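Putidaredoxin reductase (Pseudomonas putida, PDB 1Q1R) probably passes electrons from NADH through its FAD to putidaredoxin, the iron-sulfur protein that supplies cytochrome P450cam. Local coordinates at residues V7-T12 with V17-G22; N31-G36 with R99-D104. All coordinates share one frame; numbering follows the deposited sequence.

Interaction 1 (V7-T12 with V17-G22). With FAD (flavin-adenine dinucleotide), chain C.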
ATOM      1  N   VAL A   7     -19.199  17.427   6.858  1.00 51.14           N
ATOM      2  CA  VAL A   7     -18.463  16.514   6.003  1.00 46.93           C
ATOM      3  C   VAL A   7     -18.444  15.129   6.630  1.00 43.51           C
ATOM      4  O   VAL A   7     -18.176  14.980   7.822  1.00 43.10           O
ATOM      5  CB  VAL A   7     -17.010  17.001   5.776  1.00 47.11           C
ATOM      6  CG1 VAL A   7     -16.317  17.226   7.111  1.00 47.24           C
ATOM      7  CG2 VAL A   7     -16.246  15.984   4.945  1.00 46.46           C
ATOM      8  N   VAL A   8     -18.757  14.120   5.825  1.00 39.98           N
ATOM      9  CA  VAL A   8     -18.755  12.739   6.291  1.00 36.98           C
ATOM     10  C   VAL A   8     -17.652  11.979   5.561  1.00 34.53           C
ATOM     11  O   VAL A   8     -17.559  12.020   4.331  1.00 33.93           O
ATOM     12  CB  VAL A   8     -20.108  12.045   6.023  1.00 37.11           C
ATOM     13  CG1 VAL A   8     -20.020  10.571   6.388  1.00 36.50           C
ATOM     14  CG2 VAL A   8     -21.207  12.727   6.831  1.00 36.88           C
ATOM     15  N   ILE A   9     -16.815  11.295   6.328  1.00 30.85           N
ATOM     16  CA  ILE A   9     -15.710  10.529   5.769  1.00 28.33           C
ATOM     17  C   ILE A   9     -15.943   9.053   6.058  1.00 27.15           C
ATOM     18  O   ILE A   9     -16.025   8.649   7.213  1.00 28.07           O
ATOM     19  CB  ILE A   9     -14.371  10.977   6.405  1.00 27.64           C
ATOM     20  CG1 ILE A   9     -14.171  12.480   6.174  1.00 27.22           C
ATOM     21  CG2 ILE A   9     -13.218  10.181   5.817  1.00 25.97           C
ATOM     22  CD1 ILE A   9     -13.046  13.099   6.995  1.00 26.06           C
ATOM     23  N   VAL A  10     -16.064   8.251   5.008  1.00 25.98           N
ATOM     24  CA  VAL A  10     -16.288   6.818   5.168  1.00 25.59           C
ATOM     25  C   VAL A  10     -14.950   6.082   5.105  1.00 25.04           C
ATOM     26  O   VAL A  10     -14.309   6.014   4.055  1.00 23.39           O
ATOM     27  CB  VAL A  10     -17.218   6.269   4.066  1.00 25.38           C
ATOM     28  CG1 VAL A  10     -17.482   4.790   4.298  1.00 25.52           C
ATOM     29  CG2 VAL A  10     -18.528   7.056   4.048  1.00 26.09           C
ATOM     30  N   GLY A  11     -14.531   5.539   6.241  1.00 24.66           N
ATOM     31  CA  GLY A  11     -13.271   4.829   6.292  1.00 23.73           C
ATOM     32  C   GLY A  11     -12.340   5.518   7.267  1.00 23.18           C
ATOM     33  O   GLY A  11     -12.054   6.710   7.135  1.00 22.66           O
ATOM     34  N   THR A  12     -11.857   4.761   8.244  1.00 22.64           N
ATOM     35  CA  THR A  12     -10.970   5.306   9.257  1.00 22.01           C
ATOM     36  C   THR A  12      -9.536   4.799   9.141  1.00 22.00           C
ATOM     37  O   THR A  12      -8.862   4.580  10.149  1.00 22.52           O
ATOM     38  CB  THR A  12     -11.505   5.004  10.666  1.00 21.84           C
ATOM     39  OG1 THR A  12     -11.553   3.587  10.865  1.00 19.33           O
ATOM     40  CG2 THR A  12     -12.911   5.581  10.830  1.00 21.62           C
ATOM     41  N   VAL A  17      -8.546   9.407   8.029  1.00 23.99           N
ATOM     42  CA  VAL A  17      -8.085  10.165   9.187  1.00 24.31           C
ATOM     43  C   VAL A  17      -7.276  11.401   8.787  1.00 25.07           C
ATOM     44  O   VAL A  17      -7.418  12.464   9.397  1.00 23.95           O
ATOM     45  CB  VAL A  17      -7.233   9.265  10.129  1.00 24.36           C
ATOM     46  CG1 VAL A  17      -6.562  10.102  11.202  1.00 23.29           C
ATOM     47  CG2 VAL A  17      -8.129   8.203  10.776  1.00 23.35           C
ATOM     48  N   GLU A  18      -6.429  11.259   7.767  1.00 25.18           N
ATOM     49  CA  GLU A  18      -5.606  12.375   7.297  1.00 26.51           C
ATOM     50  C   GLU A  18      -6.502  13.468   6.692  1.00 26.40           C
ATOM     51  O   GLU A  18      -6.213  14.657   6.805  1.00 25.59           O
ATOM     52  CB  GLU A  18      -4.597  11.876   6.262  1.00 27.80           C
ATOM     53  CG  GLU A  18      -3.562  12.904   5.826  1.00 31.54           C
ATOM     54  CD  GLU A  18      -2.795  13.502   6.992  1.00 33.64           C
ATOM     55  OE1 GLU A  18      -2.399  12.748   7.911  1.00 33.80           O
ATOM     56  OE2 GLU A  18      -2.583  14.734   6.984  1.00 37.24           O
ATOM     57  N   VAL A  19      -7.591  13.062   6.050  1.00 26.17           N
ATOM     58  CA  VAL A  19      -8.519  14.032   5.475  1.00 27.16           C
ATOM     59  C   VAL A  19      -9.160  14.792   6.634  1.00 28.04           C
ATOM     60  O   VAL A  19      -9.211  16.025   6.641  1.00 28.10           O
ATOM     61  CB  VAL A  19      -9.624  13.336   4.643  1.00 26.05           C
ATOM     62  CG1 VAL A  19     -10.765  14.311   4.356  1.00 26.50           C
ATOM     63  CG2 VAL A  19      -9.044  12.821   3.337  1.00 25.59           C
ATOM     64  N   ALA A  20      -9.627  14.043   7.628  1.00 28.44           N
ATOM     65  CA  ALA A  20     -10.271  14.624   8.800  1.00 29.32           C
ATOM     66  C   ALA A  20      -9.403  15.675   9.495  1.00 30.05           C
ATOM     67  O   ALA A  20      -9.821  16.826   9.657  1.00 30.27           O
ATOM     68  CB  ALA A  20     -10.649  13.517   9.787  1.00 28.67           C
ATOM     69  N   PHE A  21      -8.201  15.286   9.912  1.00 30.34           N
ATOM     70  CA  PHE A  21      -7.312  16.219  10.592  1.00 31.08           C
ATOM     71  C   PHE A  21      -6.758  17.292   9.664  1.00 32.39           C
ATOM     72  O   PHE A  21      -6.503  18.414  10.097  1.00 32.59           O
ATOM     73  CB  PHE A  21      -6.167  15.474  11.285  1.00 30.98           C
ATOM     74  CG  PHE A  21      -6.590  14.755  12.536  1.00 31.01           C
ATOM     75  CD1 PHE A  21      -7.109  13.468  12.474  1.00 31.13           C
ATOM     76  CD2 PHE A  21      -6.523  15.390  13.770  1.00 31.33           C
ATOM     77  CE1 PHE A  21      -7.556  12.825  13.623  1.00 30.54           C
ATOM     78  CE2 PHE A  21      -6.967  14.756  14.925  1.00 31.15           C
ATOM     79  CZ  PHE A  21      -7.486  13.472  14.852  1.00 31.98           C
ATOM     80  N   GLY A  22      -6.574  16.950   8.393  1.00 33.54           N
ATOM     81  CA  GLY A  22      -6.067  17.923   7.443  1.00 36.06           C
ATOM     82  C   GLY A  22      -7.097  19.025   7.289  1.00 37.69           C
ATOM     83  O   GLY A  22      -6.768  20.213   7.253  1.00 37.59           O
TER
HETATM   84  PA  FAD C 749      -7.532   1.299   4.482  1.00 22.85           P
HETATM   85  O1A FAD C 749      -8.002  -0.006   3.959  1.00 21.51           O
HETATM   86  O2A FAD C 749      -6.353   1.319   5.378  1.00 23.56           O
HETATM   87  O5B FAD C 749      -8.737   2.036   5.237  1.00 22.88           O
HETATM   88  C5B FAD C 749     -10.087   1.958   4.763  1.00 24.60           C
HETATM   89  C4B FAD C 749     -11.020   1.716   5.963  1.00 25.32           C
HETATM   90  O4B FAD C 749     -12.410   2.016   5.583  1.00 24.74           O
HETATM   91  C3B FAD C 749     -11.008   0.238   6.380  1.00 25.39           C
HETATM   92  O3B FAD C 749     -11.101   0.150   7.808  1.00 25.67           O
HETATM   93  C2B FAD C 749     -12.274  -0.302   5.762  1.00 25.76           C
HETATM   94  O2B FAD C 749     -12.753  -1.425   6.508  1.00 26.90           O
HETATM   95  C1B FAD C 749     -13.216   0.871   5.937  1.00 25.83           C
HETATM   96  N9A FAD C 749     -14.464   0.777   5.131  1.00 27.11           N
HETATM   97  C8A FAD C 749     -14.573   0.376   3.852  1.00 27.77           C
HETATM   98  N7A FAD C 749     -15.863   0.409   3.493  1.00 28.81           N
HETATM   99  C5A FAD C 749     -16.567   0.831   4.540  1.00 28.55           C
HETATM  100  C6A FAD C 749     -17.927   1.055   4.764  1.00 29.91           C
HETATM  101  N6A FAD C 749     -18.814   0.824   3.798  1.00 29.37           N
HETATM  102  N1A FAD C 749     -18.336   1.501   5.977  1.00 29.68           N
HETATM  103  C2A FAD C 749     -17.456   1.728   6.962  1.00 29.78           C
HETATM  104  N3A FAD C 749     -16.146   1.515   6.768  1.00 27.80           N
HETATM  105  C4A FAD C 749     -15.683   1.070   5.575  1.00 27.75           C
HETATM  106  N1  FAD C 749       2.510   1.595   2.280  1.00 21.11           N
HETATM  107  C2  FAD C 749       3.750   2.234   2.164  1.00 21.86           C
HETATM  108  O2  FAD C 749       3.842   3.290   1.539  1.00 25.16           O
HETATM  109  N3  FAD C 749       4.881   1.666   2.777  1.00 19.74           N
HETATM  110  C4  FAD C 749       4.761   0.461   3.509  1.00 20.01           C
HETATM  111  O4  FAD C 749       5.749  -0.000   4.077  1.00 19.62           O
HETATM  112  C4X FAD C 749       3.516  -0.179   3.621  1.00 19.58           C
HETATM  113  N5  FAD C 749       3.378  -1.312   4.368  1.00 18.41           N
HETATM  114  C5X FAD C 749       2.170  -1.919   4.558  1.00 18.89           C
HETATM  115  C6  FAD C 749       2.069  -3.073   5.362  1.00 17.76           C
HETATM  116  C7  FAD C 749       0.814  -3.686   5.578  1.00 17.37           C
HETATM  117  C7M FAD C 749       0.737  -4.966   6.432  1.00 17.13           C
HETATM  118  C8  FAD C 749      -0.351  -3.133   4.990  1.00 16.67           C
HETATM  119  C8M FAD C 749      -1.737  -3.756   5.223  1.00 16.73           C
HETATM  120  C9  FAD C 749      -0.249  -1.983   4.187  1.00 17.47           C
HETATM  121  C9A FAD C 749       1.005  -1.374   3.967  1.00 17.80           C
HETATM  122  N10 FAD C 749       1.126  -0.202   3.172  1.00 20.28           N
HETATM  123  C10 FAD C 749       2.391   0.398   3.006  1.00 19.12           C
HETATM  124  C1' FAD C 749      -0.074   0.387   2.503  1.00 20.18           C
HETATM  125  C2' FAD C 749      -0.576   1.611   3.274  1.00 20.72           C
HETATM  126  O2' FAD C 749      -0.681   1.279   4.662  1.00 21.17           O
HETATM  127  C3' FAD C 749      -1.942   2.079   2.739  1.00 20.70           C
HETATM  128  O3' FAD C 749      -1.838   2.306   1.327  1.00 21.65           O
HETATM  129  C4' FAD C 749      -2.386   3.371   3.438  1.00 21.09           C
HETATM  130  O4' FAD C 749      -2.479   3.143   4.846  1.00 21.15           O
HETATM  131  C5' FAD C 749      -3.747   3.872   2.927  1.00 21.79           C
HETATM  132  O5' FAD C 749      -4.834   3.032   3.352  1.00 20.68           O
HETATM  133  P   FAD C 749      -6.347   3.569   3.168  1.00 20.36           P
HETATM  134  O1P FAD C 749      -6.678   4.420   4.329  1.00 18.93           O
HETATM  135  O2P FAD C 749      -6.453   4.165   1.817  1.00 20.08           O
HETATM  136  O3P FAD C 749      -7.247   2.217   3.175  1.00 22.24           O

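Interaction 2 (N31-G36 with R99-D104). With FAD (flavin-adenine dinucleotide), chain C.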
ATOM      1  N   ASN A  31     -18.686  20.587  10.756  1.00 47.58           N
ATOM      2  CA  ASN A  31     -18.590  19.329  11.484  1.00 46.75           C
ATOM      3  C   ASN A  31     -17.930  18.252  10.634  1.00 45.52           C
ATOM      4  O   ASN A  31     -18.149  18.174   9.423  1.00 45.27           O
ATOM      5  CB  ASN A  31     -19.980  18.865  11.911  1.00 48.16           C
ATOM      6  CG  ASN A  31     -20.607  19.788  12.930  1.00 49.44           C
ATOM      7  OD1 ASN A  31     -20.215  19.800  14.099  1.00 50.75           O
ATOM      8  ND2 ASN A  31     -21.577  20.581  12.492  1.00 50.42           N
ATOM      9  N   ILE A  32     -17.121  17.422  11.282  1.00 43.96           N
ATOM     10  CA  ILE A  32     -16.420  16.341  10.602  1.00 41.87           C
ATOM     11  C   ILE A  32     -16.772  15.009  11.253  1.00 40.69           C
ATOM     12  O   ILE A  32     -16.568  14.819  12.450  1.00 40.58           O
ATOM     13  CB  ILE A  32     -14.892  16.540  10.679  1.00 41.61           C
ATOM     14  CG1 ILE A  32     -14.522  17.921  10.130  1.00 41.27           C
ATOM     15  CG2 ILE A  32     -14.182  15.437   9.897  1.00 40.61           C
ATOM     16  CD1 ILE A  32     -13.063  18.283  10.304  1.00 40.68           C
ATOM     17  N   ARG A  33     -17.307  14.089  10.462  1.00 39.80           N
ATOM     18  CA  ARG A  33     -17.669  12.780  10.981  1.00 38.72           C
ATOM     19  C   ARG A  33     -16.889  11.665  10.307  1.00 36.52           C
ATOM     20  O   ARG A  33     -16.964  11.492   9.094  1.00 36.30           O
ATOM     21  CB  ARG A  33     -19.168  12.516  10.800  1.00 40.93           C
ATOM     22  CG  ARG A  33     -19.960  12.566  12.096  1.00 44.58           C
ATOM     23  CD  ARG A  33     -21.186  11.664  12.025  1.00 47.24           C
ATOM     24  NE  ARG A  33     -21.783  11.442  13.341  1.00 49.62           N
ATOM     25  CZ  ARG A  33     -22.480  12.353  14.012  1.00 51.04           C
ATOM     26  NH1 ARG A  33     -22.676  13.559  13.491  1.00 52.22           N
ATOM     27  NH2 ARG A  33     -22.978  12.062  15.207  1.00 51.40           N
ATOM     28  N   LEU A  34     -16.133  10.918  11.107  1.00 33.83           N
ATOM     29  CA  LEU A  34     -15.363   9.788  10.612  1.00 31.61           C
ATOM     30  C   LEU A  34     -16.182   8.556  10.941  1.00 30.84           C
ATOM     31  O   LEU A  34     -16.541   8.347  12.094  1.00 31.67           O
ATOM     32  CB  LEU A  34     -14.013   9.690  11.320  1.00 31.34           C
ATOM     33  CG  LEU A  34     -12.788  10.358  10.698  1.00 30.30           C
ATOM     34  CD1 LEU A  34     -11.622  10.221  11.654  1.00 29.68           C
ATOM     35  CD2 LEU A  34     -12.453   9.708   9.353  1.00 29.15           C
ATOM     36  N   VAL A  35     -16.488   7.750   9.933  1.00 29.63           N
ATOM     37  CA  VAL A  35     -17.270   6.544  10.152  1.00 28.61           C
ATOM     38  C   VAL A  35     -16.546   5.353   9.546  1.00 27.68           C
ATOM     39  O   VAL A  35     -16.229   5.353   8.361  1.00 27.02           O
ATOM     40  CB  VAL A  35     -18.666   6.669   9.508  1.00 29.05           C
ATOM     41  CG1 VAL A  35     -19.505   5.441   9.843  1.00 28.80           C
ATOM     42  CG2 VAL A  35     -19.351   7.940  10.000  1.00 29.49           C
ATOM     43  N   GLY A  36     -16.277   4.340  10.364  1.00 27.03           N
ATOM     44  CA  GLY A  36     -15.589   3.166   9.862  1.00 26.53           C
ATOM     45  C   GLY A  36     -16.103   1.879  10.472  1.00 27.22           C
ATOM     46  O   GLY A  36     -16.587   1.871  11.606  1.00 27.58           O
ATOM     47  N   ARG A  99     -29.685   3.804  10.523  1.00 49.98           N
ATOM     48  CA  ARG A  99     -29.457   5.227  10.762  1.00 50.07           C
ATOM     49  C   ARG A  99     -28.888   5.902   9.514  1.00 49.60           C
ATOM     50  O   ARG A  99     -28.180   5.275   8.725  1.00 49.37           O
ATOM     51  CB  ARG A  99     -28.490   5.405  11.935  1.00 51.39           C
ATOM     52  CG  ARG A  99     -28.194   6.849  12.293  1.00 53.35           C
ATOM     53  CD  ARG A  99     -27.214   6.927  13.456  1.00 54.82           C
ATOM     54  NE  ARG A  99     -26.844   8.304  13.772  1.00 56.37           N
ATOM     55  CZ  ARG A  99     -25.954   8.646  14.700  1.00 57.48           C
ATOM     56  NH1 ARG A  99     -25.338   7.709  15.411  1.00 57.63           N
ATOM     57  NH2 ARG A  99     -25.677   9.926  14.918  1.00 58.02           N
ATOM     58  N   ALA A 100     -29.206   7.181   9.341  1.00 49.19           N
ATOM     59  CA  ALA A 100     -28.730   7.942   8.189  1.00 48.38           C
ATOM     60  C   ALA A 100     -28.048   9.234   8.629  1.00 47.62           C
ATOM     61  O   ALA A 100     -28.536   9.934   9.519  1.00 48.07           O
ATOM     62  CB  ALA A 100     -29.893   8.257   7.254  1.00 48.52           C
ATOM     63  N   LEU A 101     -26.917   9.542   8.003  1.00 46.37           N
ATOM     64  CA  LEU A 101     -26.173  10.752   8.330  1.00 45.58           C
ATOM     65  C   LEU A 101     -26.200  11.706   7.146  1.00 45.16           C
ATOM     66  O   LEU A 101     -25.915  11.306   6.017  1.00 45.13           O
ATOM     67  CB  LEU A 101     -24.721  10.411   8.674  1.00 45.25           C
ATOM     68  CG  LEU A 101     -24.467   9.435   9.825  1.00 45.10           C
ATOM     69  CD1 LEU A 101     -22.967   9.198   9.959  1.00 44.53           C
ATOM     70  CD2 LEU A 101     -25.043   9.991  11.119  1.00 44.69           C
ATOM     71  N   ASP A 102     -26.541  12.965   7.407  1.00 44.99           N
ATOM     72  CA  ASP A 102     -26.599  13.970   6.351  1.00 44.89           C
ATOM     73  C   ASP A 102     -25.210  14.529   6.067  1.00 44.23           C
ATOM     74  O   ASP A 102     -24.378  14.652   6.970  1.00 43.75           O
ATOM     75  CB  ASP A 102     -27.531  15.121   6.745  1.00 45.45           C
ATOM     76  CG  ASP A 102     -28.948  14.659   7.014  1.00 46.35           C
ATOM     77  OD1 ASP A 102     -29.479  13.854   6.219  1.00 47.25           O
ATOM     78  OD2 ASP A 102     -29.537  15.111   8.018  1.00 46.99           O
ATOM     79  N   TYR A 103     -24.966  14.873   4.807  1.00 43.13           N
ATOM     80  CA  TYR A 103     -23.675  15.417   4.417  1.00 42.44           C
ATOM     81  C   TYR A 103     -23.795  16.506   3.365  1.00 42.66           C
ATOM     82  O   TYR A 103     -24.723  16.513   2.555  1.00 42.73           O
ATOM     83  CB  TYR A 103     -22.771  14.297   3.885  1.00 40.22           C
ATOM     84  CG  TYR A 103     -23.203  13.693   2.559  1.00 38.63           C
ATOM     85  CD1 TYR A 103     -22.980  14.364   1.353  1.00 37.85           C
ATOM     86  CD2 TYR A 103     -23.823  12.447   2.508  1.00 37.71           C
ATOM     87  CE1 TYR A 103     -23.363  13.806   0.131  1.00 36.60           C
ATOM     88  CE2 TYR A 103     -24.209  11.878   1.293  1.00 37.30           C
ATOM     89  CZ  TYR A 103     -23.977  12.564   0.109  1.00 37.39           C
ATOM     90  OH  TYR A 103     -24.362  12.006  -1.091  1.00 37.50           O
ATOM     91  N   ASP A 104     -22.850  17.437   3.398  1.00 43.33           N
ATOM     92  CA  ASP A 104     -22.793  18.513   2.421  1.00 43.69           C
ATOM     93  C   ASP A 104     -21.631  18.108   1.526  1.00 43.14           C
ATOM     94  O   ASP A 104     -21.629  18.362   0.321  1.00 43.24           O
ATOM     95  CB  ASP A 104     -22.505  19.851   3.103  1.00 45.05           C
ATOM     96  CG  ASP A 104     -23.669  20.335   3.944  1.00 45.98           C
ATOM     97  OD1 ASP A 104     -24.777  20.484   3.385  1.00 47.15           O
ATOM     98  OD2 ASP A 104     -23.483  20.564   5.157  1.00 46.50           O
TER
HETATM   99  PA  FAD C 749      -7.532   1.299   4.482  1.00 22.85           P
HETATM  100  O1A FAD C 749      -8.002  -0.006   3.959  1.00 21.51           O
HETATM  101  O2A FAD C 749      -6.353   1.319   5.378  1.00 23.56           O
HETATM  102  O5B FAD C 749      -8.737   2.036   5.237  1.00 22.88           O
HETATM  103  C5B FAD C 749     -10.087   1.958   4.763  1.00 24.60           C
HETATM  104  C4B FAD C 749     -11.020   1.716   5.963  1.00 25.32           C
HETATM  105  O4B FAD C 749     -12.410   2.016   5.583  1.00 24.74           O
HETATM  106  C3B FAD C 749     -11.008   0.238   6.380  1.00 25.39           C
HETATM  107  O3B FAD C 749     -11.101   0.150   7.808  1.00 25.67           O
HETATM  108  C2B FAD C 749     -12.274  -0.302   5.762  1.00 25.76           C
HETATM  109  O2B FAD C 749     -12.753  -1.425   6.508  1.00 26.90           O
HETATM  110  C1B FAD C 749     -13.216   0.871   5.937  1.00 25.83           C
HETATM  111  N9A FAD C 749     -14.464   0.777   5.131  1.00 27.11           N
HETATM  112  C8A FAD C 749     -14.573   0.376   3.852  1.00 27.77           C
HETATM  113  N7A FAD C 749     -15.863   0.409   3.493  1.00 28.81           N
HETATM  114  C5A FAD C 749     -16.567   0.831   4.540  1.00 28.55           C
HETATM  115  C6A FAD C 749     -17.927   1.055   4.764  1.00 29.91           C
HETATM  116  N6A FAD C 749     -18.814   0.824   3.798  1.00 29.37           N
HETATM  117  N1A FAD C 749     -18.336   1.501   5.977  1.00 29.68           N
HETATM  118  C2A FAD C 749     -17.456   1.728   6.962  1.00 29.78           C
HETATM  119  N3A FAD C 749     -16.146   1.515   6.768  1.00 27.80           N
HETATM  120  C4A FAD C 749     -15.683   1.070   5.575  1.00 27.75           C
HETATM  121  N1  FAD C 749       2.510   1.595   2.280  1.00 21.11           N
HETATM  122  C2  FAD C 749       3.750   2.234   2.164  1.00 21.86           C
HETATM  123  O2  FAD C 749       3.842   3.290   1.539  1.00 25.16           O
HETATM  124  N3  FAD C 749       4.881   1.666   2.777  1.00 19.74           N
HETATM  125  C4  FAD C 749       4.761   0.461   3.509  1.00 20.01           C
HETATM  126  O4  FAD C 749       5.749  -0.000   4.077  1.00 19.62           O
HETATM  127  C4X FAD C 749       3.516  -0.179   3.621  1.00 19.58           C
HETATM  128  N5  FAD C 749       3.378  -1.312   4.368  1.00 18.41           N
HETATM  129  C5X FAD C 749       2.170  -1.919   4.558  1.00 18.89           C
HETATM  130  C6  FAD C 749       2.069  -3.073   5.362  1.00 17.76           C
HETATM  131  C7  FAD C 749       0.814  -3.686   5.578  1.00 17.37           C
HETATM  132  C7M FAD C 749       0.737  -4.966   6.432  1.00 17.13           C
HETATM  133  C8  FAD C 749      -0.351  -3.133   4.990  1.00 16.67           C
HETATM  134  C8M FAD C 749      -1.737  -3.756   5.223  1.00 16.73           C
HETATM  135  C9  FAD C 749      -0.249  -1.983   4.187  1.00 17.47           C
HETATM  136  C9A FAD C 749       1.005  -1.374   3.967  1.00 17.80           C
HETATM  137  N10 FAD C 749       1.126  -0.202   3.172  1.00 20.28           N
HETATM  138  C10 FAD C 749       2.391   0.398   3.006  1.00 19.12           C
HETATM  139  C1' FAD C 749      -0.074   0.387   2.503  1.00 20.18           C
HETATM  140  C2' FAD C 749      -0.576   1.611   3.274  1.00 20.72           C
HETATM  141  O2' FAD C 749      -0.681   1.279   4.662  1.00 21.17           O
HETATM  142  C3' FAD C 749      -1.942   2.079   2.739  1.00 20.70           C
HETATM  143  O3' FAD C 749      -1.838   2.306   1.327  1.00 21.65           O
HETATM  144  C4' FAD C 749      -2.386   3.371   3.438  1.00 21.09           C
HETATM  145  O4' FAD C 749      -2.479   3.143   4.846  1.00 21.15           O
HETATM  146  C5' FAD C 749      -3.747   3.872   2.927  1.00 21.79           C
HETATM  147  O5' FAD C 749      -4.834   3.032   3.352  1.00 20.68           O
HETATM  148  P   FAD C 749      -6.347   3.569   3.168  1.00 20.36           P
HETATM  149  O1P FAD C 749      -6.678   4.420   4.329  1.00 18.93           O
HETATM  150  O2P FAD C 749      -6.453   4.165   1.817  1.00 20.08           O
HETATM  151  O3P FAD C 749      -7.247   2.217   3.175  1.00 22.24           O

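Interaction 1 (V7-T12 with V17-G22)
The carbonyl oxygen of V17, whose side chain rests on T12, is held from within the helix: F21 N donates to V17 O at 3.0 Å, and the F21 ring sets its edge in plane against the same oxygen, with F21 CD1 3.2 Å from V17 O. Across the contact, V17 CG2 lies against the T12 carbonyl, 3.7 Å from T12 O. The rest of the contact centres on I9. Its CG1 stands anti to the carbonyl carbon (chi1 -58°) and the chain runs on extended, which carries CD1 end-on to the helix at V19 and A20. There I9 CD1 reaches A20 N at 3.6 Å, while A20 CB and V19 CG1 lie on it as well. This is the opening strand, turn and helix of a Rossmann-type dinucleotide fold, with G11 starting what looks like its GxGxxG signature. At the turn the backbone meets FAD: G11 has no side chain, and its CA comes within 3.0 Å of FAD O4B on the adenosine ribose. V10 points its CG1 at the adenine instead, 3.8 Å from FAD C6A. Beyond the helix, V19 also packs on A309 and I312 of helix 302-316.

Interaction 2 (N31-G36 with R99-D104)
L101 sends its CD1 methyl up against R33 and V35, and these apolar touches form the inner part of the contact. L101 CD1 sits 3.7 Å from R33 CD, the aliphatic part of the arginine, and 3.8 Å from V35 CG2. With V35 CG1 anti to the backbone N (chi1 -176°), it is CG2, beside that N, that is left to meet the leucine. The other leucine branch, L101 CD2, lies over one face of the R33 guanidinium, 4.2 Å above its plane and displaced toward the rim.

Charge enters at the solvent side. R33 and the fully extended R99 come from opposite directions, and R33 NH2 stops 3.5 Å from R99 NH2. Both are donors, so this is an approach of like charges rather than a bond; the two guanidinium planes stand 72° apart, and the proximity may cost some electrostatic energy. R33 NE is buried here without a partner in the model.

V35 also leans on L95, and L101 on V93, of the neighbouring strand 92-95. A parallel dinucleotide-binding sheet covered by a three-stranded antiparallel sheet, here strands 83-87, 92-95 and 100-102, is characteristic of the FAD domain of the glutathione reductase fold.

In the fold
Interactions 1 and 2 lie with their centres 10 Å apart and meet through neighbouring parallel strands, 6-10 and 31-35. Probable backbone hydrogen bonds join them: I9 N to R33 O at 2.8 Å and G11 N to V35 O at 2.7 Å. Helix 14-25 leads on to strand 31-35, completing a beta-alpha-beta unit, and I32 CD1 touches A20 O at 3.6 Å. The helix packs on one face of the sheet, whereas interaction 2 brings the antiparallel sheet to its other face. Both strand ends reach the adenosine half of FAD: G11 at the ribose, and G36 with its CA 3.6 Å from FAD N3A. Next along the chain, D37 OD2 hydrogen-bonds to the cofactor.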